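Local structure of histidine--tRNA ligase (Staphylococcus aureus, 1QE0) at the interface of chains A and B. The protein catalyses the ATP-dependent attachment of L-histidine to tRNA(His), releasing AMP and diphosphate, and works as a homodimeric class II aminoacyl-tRNA synthetase. Numbering follows the deposited sequence. Chains: chain A/B, Histidine--tRNA ligase.

The interface of chains A and B. Residues chain A 45, 48, 87, 90-91, 296-297; chain B 1-3.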
# COMPACT_ATOMS: atom_id res chain seq x y z
N SER A 45 -13.59 2.47 17.27
CA SER A 45 -14.28 2.92 18.45
C SER A 45 -13.19 3.20 19.46
O SER A 45 -12.29 2.38 19.65
CB SER A 45 -15.20 1.84 18.98
OG SER A 45 -15.52 2.11 20.34
N LEU A 48 -11.70 0.55 21.67
CA LEU A 48 -10.81 -0.54 21.27
C LEU A 48 -9.42 -0.22 21.78
O LEU A 48 -8.70 -1.07 22.31
CB LEU A 48 -10.77 -0.67 19.75
CG LEU A 48 -9.85 -1.71 19.10
CD1 LEU A 48 -10.28 -3.10 19.43
CD2 LEU A 48 -9.92 -1.52 17.65
N ARG A 87 -9.65 -6.69 16.30
CA ARG A 87 -11.06 -6.33 16.31
C ARG A 87 -11.75 -6.90 15.06
O ARG A 87 -12.91 -7.30 15.11
CB ARG A 87 -11.23 -4.81 16.41
CG ARG A 87 -12.64 -4.39 16.65
CD ARG A 87 -13.17 -3.57 15.49
NE ARG A 87 -13.34 -4.35 14.27
CZ ARG A 87 -12.97 -3.92 13.07
NH1 ARG A 87 -12.41 -2.72 12.94
NH2 ARG A 87 -13.16 -4.66 11.99
N ILE A 90 -11.91 -10.84 15.41
CA ILE A 90 -13.01 -11.23 16.28
C ILE A 90 -14.37 -11.03 15.58
O ILE A 90 -15.14 -11.99 15.38
CB ILE A 90 -12.97 -10.45 17.62
CG1 ILE A 90 -11.75 -10.90 18.46
CG2 ILE A 90 -14.26 -10.69 18.38
CD1 ILE A 90 -11.28 -9.91 19.51
N GLU A 91 -14.63 -9.81 15.15
CA GLU A 91 -15.87 -9.47 14.48
C GLU A 91 -16.22 -10.39 13.31
O GLU A 91 -17.38 -10.69 13.09
CB GLU A 91 -15.81 -8.02 14.01
CG GLU A 91 -17.17 -7.44 13.66
CD GLU A 91 -17.10 -5.96 13.30
OE1 GLU A 91 -17.77 -5.13 13.95
OE2 GLU A 91 -16.37 -5.63 12.35
N LEU A 296 -9.69 -7.92 24.03
CA LEU A 296 -10.57 -7.35 23.01
C LEU A 296 -11.91 -8.10 22.87
O LEU A 296 -12.64 -7.91 21.89
CB LEU A 296 -9.83 -7.31 21.67
CG LEU A 296 -8.83 -6.17 21.51
CD1 LEU A 296 -9.09 -5.15 22.56
CD2 LEU A 296 -7.40 -6.62 21.60
N ASP A 297 -12.27 -8.91 23.88
CA ASP A 297 -13.48 -9.73 23.90
C ASP A 297 -13.43 -10.87 22.88
O ASP A 297 -14.41 -11.10 22.17
CB ASP A 297 -14.74 -8.90 23.63
CG ASP A 297 -14.88 -7.70 24.54
OD1 ASP A 297 -15.76 -6.88 24.25
OD2 ASP A 297 -14.13 -7.55 25.53
N MET B 1 -18.41 -7.60 22.36
CA MET B 1 -17.31 -7.33 21.40
C MET B 1 -17.39 -5.87 21.02
O MET B 1 -18.38 -5.20 21.26
CB MET B 1 -17.44 -8.19 20.14
CG MET B 1 -18.48 -7.69 19.17
SD MET B 1 -18.32 -8.47 17.57
CE MET B 1 -19.96 -9.03 17.28
N ILE B 2 -16.30 -5.37 20.48
CA ILE B 2 -16.21 -3.99 20.04
C ILE B 2 -16.55 -4.08 18.55
O ILE B 2 -16.11 -5.02 17.87
CB ILE B 2 -14.76 -3.49 20.23
CG1 ILE B 2 -14.30 -3.77 21.66
CG2 ILE B 2 -14.66 -2.02 19.86
CD1 ILE B 2 -12.95 -3.21 21.99
N LYS B 3 -17.34 -3.15 18.05
CA LYS B 3 -17.71 -3.18 16.65
C LYS B 3 -17.15 -2.04 15.82
O LYS B 3 -16.84 -0.96 16.34
CB LYS B 3 -19.24 -3.28 16.49
CG LYS B 3 -19.70 -4.59 15.84
CD LYS B 3 -20.99 -5.15 16.42
CE LYS B 3 -20.74 -5.73 17.80
NZ LYS B 3 -21.94 -5.84 18.64
O HOH W 1 -14.01 -6.89 19.70
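At the two-fold dimer interface of this class II aminoacyl-tRNA synthetase, the N-terminal residues of chain B run extended (B:Ile2 phi/psi -95°/138°) over a surface of chain A formed by helix 82-91, the junction of strand 43-45 with helix 46-49, and the loop at A:Leu296 and A:Asp297. B:Ile2 is the main apolar contact of the segment: its CG1 branch stands anti to the carbonyl carbon (chi1 -51°) and continues straight, so that CD1 reaches 3.5 Å from CA of A:Leu48, the two side chains crossing at about a right angle. Its other branch, CG2, lies 4.0 Å from CB of A:Ser45, a residue small enough to let a branched neighbour approach. The backbone is joined across the interface through water 1, which receives a nearly straight hydrogen bond from B:Ile2 N (2.9 Å) and lies 2.8 Å from the carbonyl O of A:Leu296. B:Met1 spreads along the end of helix 82-91, its flexible thioether placing SD 4.1 Å from CA of A:Glu91. On its other flank, the A:Asp297 carboxylate OD1 comes within 3.3 Å of B:Met1 CA; if ionised, it could favour a positively charged N-terminal amine electrostatically, though no hydrogen bond forms. A:Glu91, extended beyond CG, crosses the aliphatic part of B:Lys3; NZ stays 6.3 Å from OE1, so any attraction is long-range. Within chain A, A:Arg87 bends at chi2 and chi3, bringing NH2 into a salt bridge with A:Glu91 OE2 (3.4 Å), probably steadying it.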